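PDB 6DG4: Ulp1-like SUMO protease from Chaetomium thermophilum, which probably cleaves SUMO from its conjugates as a cysteine protease of the Ulp1 (C48) family, represented here by its C-terminal catalytic domain. Local coordinates for residues E17-R22 with K245-L250; G203-T208 with Q221-A226. All blocks are in the same frame, centred on the assembly; numbering follows the deposited sequence.

Contact 1. Residues E17-R22 with K245-L250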
loop_
_atom_site.group_PDB
_atom_site.type_symbol
_atom_site.label_atom_id
_atom_site.label_comp_id
_atom_site.label_asym_id
_atom_site.label_seq_id
_atom_site.Cartn_x
_atom_site.Cartn_y
_atom_site.Cartn_z
ATOM N N GLU A 17 8.998 -17.590 -17.197
ATOM C CA GLU A 17 9.836 -17.002 -18.237
ATOM C C GLU A 17 9.073 -15.951 -19.038
ATOM O O GLU A 17 9.641 -14.917 -19.409
ATOM C CB GLU A 17 10.412 -18.097 -19.136
ATOM C CG GLU A 17 11.648 -18.755 -18.529
ATOM C CD GLU A 17 12.175 -19.936 -19.327
ATOM O OE1 GLU A 17 12.001 -19.963 -20.565
ATOM O OE2 GLU A 17 12.771 -20.840 -18.704
ATOM N N GLU A 18 7.783 -16.186 -19.302
ATOM C CA GLU A 18 6.992 -15.194 -20.028
ATOM C C GLU A 18 6.970 -13.866 -19.280
ATOM O O GLU A 18 7.173 -12.802 -19.875
ATOM C CB GLU A 18 5.560 -15.706 -20.248
ATOM C CG GLU A 18 4.572 -14.676 -20.853
ATOM C CD GLU A 18 3.283 -14.463 -20.037
ATOM O OE1 GLU A 18 2.569 -15.439 -19.695
ATOM O OE2 GLU A 18 2.976 -13.285 -19.752
ATOM N N TRP A 19 6.717 -13.900 -17.973
ATOM C CA TRP A 19 6.630 -12.643 -17.237
ATOM C C TRP A 19 8.002 -12.006 -17.044
ATOM O O TRP A 19 8.130 -10.778 -17.097
ATOM C CB TRP A 19 5.895 -12.840 -15.916
ATOM C CG TRP A 19 4.416 -12.802 -16.101
ATOM C CD1 TRP A 19 3.548 -13.837 -15.950
ATOM C CD2 TRP A 19 3.632 -11.671 -16.490
ATOM N NE1 TRP A 19 2.268 -13.420 -16.214
ATOM C CE2 TRP A 19 2.292 -12.093 -16.552
ATOM C CE3 TRP A 19 3.934 -10.339 -16.789
ATOM C CZ2 TRP A 19 1.252 -11.233 -16.894
ATOM C CZ3 TRP A 19 2.900 -9.487 -17.125
ATOM C CH2 TRP A 19 1.577 -9.937 -17.177
ATOM N N ARG A 20 9.038 -12.810 -16.800
ATOM C CA ARG A 20 10.384 -12.250 -16.731
ATOM C C ARG A 20 10.726 -11.533 -18.028
ATOM O O ARG A 20 11.240 -10.407 -18.018
ATOM C CB ARG A 20 11.404 -13.353 -16.460
ATOM C CG ARG A 20 11.305 -13.953 -15.087
ATOM C CD ARG A 20 12.082 -15.255 -15.015
ATOM N NE ARG A 20 13.461 -15.106 -15.469
ATOM C CZ ARG A 20 14.235 -16.117 -15.855
ATOM N NH1 ARG A 20 13.763 -17.358 -15.853
ATOM N NH2 ARG A 20 15.479 -15.887 -16.250
ATOM N N SER A 21 10.434 -12.172 -19.164
ATOM C CA SER A 21 10.740 -11.563 -20.451
ATOM C C SER A 21 9.933 -10.293 -20.666
ATOM O O SER A 21 10.442 -9.317 -21.225
ATOM C CB SER A 21 10.449 -12.569 -21.563
ATOM O OG SER A 21 11.389 -13.624 -21.541
ATOM N N ARG A 22 8.673 -10.285 -20.233
ATOM C CA ARG A 22 7.831 -9.109 -20.415
ATOM C C ARG A 22 8.340 -7.946 -19.577
ATOM O O ARG A 22 8.373 -6.800 -20.045
ATOM C CB ARG A 22 6.399 -9.482 -20.046
ATOM C CG ARG A 22 5.348 -8.493 -20.450
ATOM C CD ARG A 22 4.048 -9.243 -20.675
ATOM N NE ARG A 22 2.890 -8.394 -20.472
ATOM C CZ ARG A 22 1.644 -8.844 -20.413
ATOM N NH1 ARG A 22 1.401 -10.149 -20.520
ATOM N NH2 ARG A 22 0.651 -7.986 -20.222
ATOM N N LYS A 245 -4.880 -9.678 -10.603
ATOM C CA LYS A 245 -5.940 -10.442 -11.238
ATOM C C LYS A 245 -5.291 -11.395 -12.228
ATOM O O LYS A 245 -4.121 -11.246 -12.589
ATOM C CB LYS A 245 -6.934 -9.515 -11.945
ATOM C CG LYS A 245 -6.306 -8.685 -13.041
ATOM C CD LYS A 245 -7.296 -7.740 -13.712
ATOM C CE LYS A 245 -6.626 -7.020 -14.874
ATOM N NZ LYS A 245 -7.568 -6.178 -15.667
ATOM N N GLY A 246 -6.056 -12.383 -12.669
ATOM C CA GLY A 246 -5.499 -13.329 -13.619
ATOM C C GLY A 246 -4.337 -14.060 -12.987
ATOM O O GLY A 246 -4.461 -14.636 -11.903
ATOM N N ASP A 247 -3.175 -14.017 -13.646
ATOM C CA ASP A 247 -2.015 -14.713 -13.110
ATOM C C ASP A 247 -1.643 -14.197 -11.729
ATOM O O ASP A 247 -1.032 -14.927 -10.943
ATOM C CB ASP A 247 -0.804 -14.536 -14.024
ATOM C CG ASP A 247 -0.892 -15.343 -15.292
ATOM O OD1 ASP A 247 -1.968 -15.870 -15.642
ATOM O OD2 ASP A 247 0.161 -15.453 -15.941
ATOM N N PHE A 248 -1.986 -12.945 -11.423
ATOM C CA PHE A 248 -1.555 -12.303 -10.185
ATOM C C PHE A 248 -2.700 -12.073 -9.208
ATOM O O PHE A 248 -2.579 -11.247 -8.301
ATOM C CB PHE A 248 -0.774 -11.022 -10.492
ATOM C CG PHE A 248 0.442 -11.276 -11.337
ATOM C CD1 PHE A 248 1.433 -12.126 -10.883
ATOM C CD2 PHE A 248 0.575 -10.721 -12.594
ATOM C CE1 PHE A 248 2.540 -12.405 -11.654
ATOM C CE2 PHE A 248 1.686 -10.998 -13.370
ATOM C CZ PHE A 248 2.663 -11.841 -12.902
ATOM N N THR A 249 -3.795 -12.811 -9.342
ATOM C CA THR A 249 -4.798 -12.772 -8.294
ATOM C C THR A 249 -4.163 -13.137 -6.954
ATOM O O THR A 249 -3.228 -13.941 -6.876
ATOM C CB THR A 249 -5.963 -13.708 -8.605
ATOM O OG1 THR A 249 -6.945 -13.573 -7.570
ATOM C CG2 THR A 249 -5.507 -15.159 -8.691
ATOM N N LEU A 250 -4.667 -12.508 -5.897
ATOM C CA LEU A 250 -4.240 -12.795 -4.535
ATOM C C LEU A 250 -5.141 -13.828 -3.858
ATOM O O LEU A 250 -5.016 -14.040 -2.649
ATOM C CB LEU A 250 -4.160 -11.490 -3.728
ATOM C CG LEU A 250 -3.117 -10.471 -4.220
ATOM C CD1 LEU A 250 -3.343 -9.090 -3.613
ATOM C CD2 LEU A 250 -1.687 -10.936 -3.937
HETATM O O HOH W 1 -0.047 -15.533 -18.645
#
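Trp-19 of helix 17-27 meets Phe-248 and Asp-247 of the loop that follows helix 228-241, one through a ring face and the other at the ring edge. With CG anti to the carbonyl carbon (chi1 -83°), the indole is carried out toward that loop. Phe-248 turns its edge to it in a T-shaped (edge-to-face) pair, centroid to centroid 4.6 Å from the five-membered ring, with the planes at 59°. Its CE2 comes down over the indole face, 3.4 Å from Trp-19 CE2. At the edge, Trp-19 NE1 donates to Asp-247 OD2 at 2.9 Å; the nearly straight bond lies in the indole plane but meets OD2 on the anti side, tilted 27° out of the carboxylate plane. Edge bond and covered face together hold the indole against rotation. The contact ties the N-terminal helix of this Ulp1-family catalytic domain to the C-terminal tail, and both rings also rest on Ala-237 and Asn-241 of helix 228-241. Glu-18 OE2 lies over the opposite indole face, salt-bridged to Arg-22 NH1, whose guanidinium lies against Trp-19 CH2. Glu-18 OE1 and Asp-247 OD2, 4.5 Å apart, accept from the same water, which probably eases their like charges.

Contact 2. Residues G203-T208 with Q221-A226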
loop_
_atom_site.group_PDB
_atom_site.type_symbol
_atom_site.label_atom_id
_atom_site.label_comp_id
_atom_site.label_asym_id
_atom_site.label_seq_id
_atom_site.Cartn_x
_atom_site.Cartn_y
_atom_site.Cartn_z
ATOM N N GLY A 203 10.300 1.808 -0.366
ATOM C CA GLY A 203 9.078 1.742 -1.148
ATOM C C GLY A 203 8.611 0.321 -1.384
ATOM O O GLY A 203 7.405 0.060 -1.456
ATOM N N VAL A 204 9.552 -0.618 -1.506
ATOM C CA VAL A 204 9.167 -2.011 -1.705
ATOM C C VAL A 204 8.618 -2.602 -0.410
ATOM O O VAL A 204 7.643 -3.363 -0.421
ATOM C CB VAL A 204 10.337 -2.834 -2.275
ATOM C CG1 VAL A 204 9.827 -4.184 -2.739
ATOM C CG2 VAL A 204 11.028 -2.092 -3.421
ATOM N N PHE A 205 9.237 -2.273 0.725
ATOM C CA PHE A 205 8.673 -2.672 2.009
ATOM C C PHE A 205 7.265 -2.108 2.185
ATOM O O PHE A 205 6.363 -2.801 2.669
ATOM C CB PHE A 205 9.548 -2.149 3.151
ATOM C CG PHE A 205 10.783 -2.969 3.431
ATOM C CD1 PHE A 205 10.683 -4.226 3.995
ATOM C CD2 PHE A 205 12.044 -2.449 3.198
ATOM C CE1 PHE A 205 11.809 -4.964 4.288
ATOM C CE2 PHE A 205 13.176 -3.191 3.484
ATOM C CZ PHE A 205 13.054 -4.448 4.032
ATOM N N THR A 206 7.070 -0.836 1.828
ATOM C CA THR A 206 5.764 -0.197 1.988
ATOM C C THR A 206 4.697 -0.935 1.182
ATOM O O THR A 206 3.617 -1.246 1.701
ATOM C CB THR A 206 5.875 1.277 1.582
ATOM O OG1 THR A 206 6.703 1.972 2.525
ATOM C CG2 THR A 206 4.530 1.979 1.530
ATOM N N ILE A 207 4.981 -1.237 -0.087
ATOM C CA ILE A 207 4.018 -1.965 -0.910
ATOM C C ILE A 207 3.760 -3.352 -0.332
ATOM O O ILE A 207 2.618 -3.827 -0.282
ATOM C CB ILE A 207 4.520 -2.057 -2.364
ATOM C CG1 ILE A 207 4.498 -0.693 -3.052
ATOM C CG2 ILE A 207 3.684 -3.065 -3.159
ATOM C CD1 ILE A 207 5.318 -0.656 -4.336
ATOM N N THR A 208 4.825 -4.048 0.068
ATOM C CA THR A 208 4.673 -5.435 0.497
ATOM C C THR A 208 3.923 -5.512 1.818
ATOM O O THR A 208 3.082 -6.399 2.009
ATOM C CB THR A 208 6.043 -6.110 0.570
ATOM O OG1 THR A 208 6.698 -6.005 -0.702
ATOM C CG2 THR A 208 5.905 -7.583 0.909
ATOM N N GLN A 221 6.042 -13.021 9.175
ATOM C CA GLN A 221 6.106 -14.432 8.834
ATOM C C GLN A 221 6.235 -14.670 7.337
ATOM O O GLN A 221 6.379 -15.825 6.928
ATOM C CB GLN A 221 4.839 -15.136 9.351
ATOM C CG GLN A 221 4.709 -15.095 10.865
ATOM C CD GLN A 221 3.407 -15.676 11.390
ATOM O OE1 GLN A 221 2.445 -15.863 10.646
ATOM N NE2 GLN A 221 3.375 -15.960 12.688
ATOM N N ALA A 222 6.226 -13.617 6.512
ATOM C CA ALA A 222 5.939 -13.772 5.092
ATOM C C ALA A 222 7.087 -13.472 4.136
ATOM O O ALA A 222 7.076 -14.005 3.026
ATOM C CB ALA A 222 4.746 -12.893 4.689
ATOM N N TYR A 223 8.060 -12.639 4.499
ATOM C CA TYR A 223 9.070 -12.249 3.517
ATOM C C TYR A 223 10.317 -11.735 4.225
ATOM O O TYR A 223 10.336 -11.552 5.447
ATOM C CB TYR A 223 8.500 -11.241 2.500
ATOM C CG TYR A 223 8.294 -9.826 3.001
ATOM C CD1 TYR A 223 7.149 -9.464 3.709
ATOM C CD2 TYR A 223 9.236 -8.844 2.742
ATOM C CE1 TYR A 223 6.964 -8.167 4.158
ATOM C CE2 TYR A 223 9.064 -7.546 3.189
ATOM C CZ TYR A 223 7.932 -7.206 3.890
ATOM O OH TYR A 223 7.793 -5.899 4.313
ATOM N N THR A 224 11.375 -11.534 3.428
ATOM C CA THR A 224 12.641 -11.007 3.906
ATOM C C THR A 224 13.129 -9.898 2.980
ATOM O O THR A 224 12.718 -9.795 1.819
ATOM C CB THR A 224 13.735 -12.080 3.925
ATOM O OG1 THR A 224 14.106 -12.367 2.572
ATOM C CG2 THR A 224 13.260 -13.355 4.608
ATOM N N GLU A 225 14.051 -9.088 3.505
ATOM C CA GLU A 225 14.650 -8.024 2.706
ATOM C C GLU A 225 15.362 -8.575 1.473
ATOM O O GLU A 225 15.316 -7.964 0.398
ATOM C CB GLU A 225 15.616 -7.210 3.567
ATOM C CG GLU A 225 16.231 -6.031 2.826
ATOM C CD GLU A 225 16.999 -5.088 3.735
ATOM O OE1 GLU A 225 17.871 -5.575 4.490
ATOM O OE2 GLU A 225 16.740 -3.860 3.686
ATOM N N ALA A 226 16.034 -9.722 1.602
ATOM C CA ALA A 226 16.779 -10.270 0.473
ATOM C C ALA A 226 15.882 -10.684 -0.690
ATOM O O ALA A 226 16.384 -10.863 -1.805
ATOM C CB ALA A 226 17.626 -11.456 0.930
#
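Thr-208 sets its methyl squarely over the ring of Tyr-223: CG2 stands 3.5 Å from the ring centroid and only 12° off the normal, a CH-pi contact. The threonine rotamer serves both branches. CG2 lies trans to the backbone nitrogen and reaches the tyrosine, while OG1 (chi1 -56°) turns back along helix 202-215 to donate to Val-204 O at 2.8 Å and also bonds Gln-231 NE2 of helix 228-241. That carbonyl takes the Thr-208 amide too, from the other face of its plane. Tyr-223 holds CG between its backbone N and carbonyl carbon (chi1 74°), bringing its ring from the linker between these two helices of the Ulp1-family catalytic domain back onto the first. The phenol meets Phe-205 edge to edge, with Phe-205 CD1 3.4 Å from Tyr-223 OH. Further round that edge, Glu-225 OE2 lies near the ring plane, 3.6 Å from Phe-205 CE2; the glutamate chain is extended, and its CG packs on Phe-205 CZ. Glu-225 OE2 takes the amides of Thr-197 and Asn-198. Oxygens thus face the weakly positive C-H rim of Phe-205: between the segments themselves the contact is apolar and C-H in kind, while Tyr-223 OH bonds Asn-209 OD1 of the same helix.

How the contacts relate
Contact 2 is buried, its centre about 11 Å from that of the chain, whereas the centre of contact 1 lies about 20 Å out and the contact is half exposed. Their centres are about 19 Å apart and they do not touch, but helix 228-241 relates them: its side chains back the aromatic rings of contact 1 and also Phe-205 of contact 2. The spans differ as well: 12 residues, the rest of helix 202-215 and the loop after it, separate 203-208 from 221-226, while 17-22 with 245-250 joins the two ends of the domain. At the surface, a carboxylate engages an aromatic N-H directly and shares a water; in the interior, acid and phenol bond residues outside the two segments, which share carbon packing and C-H contacts.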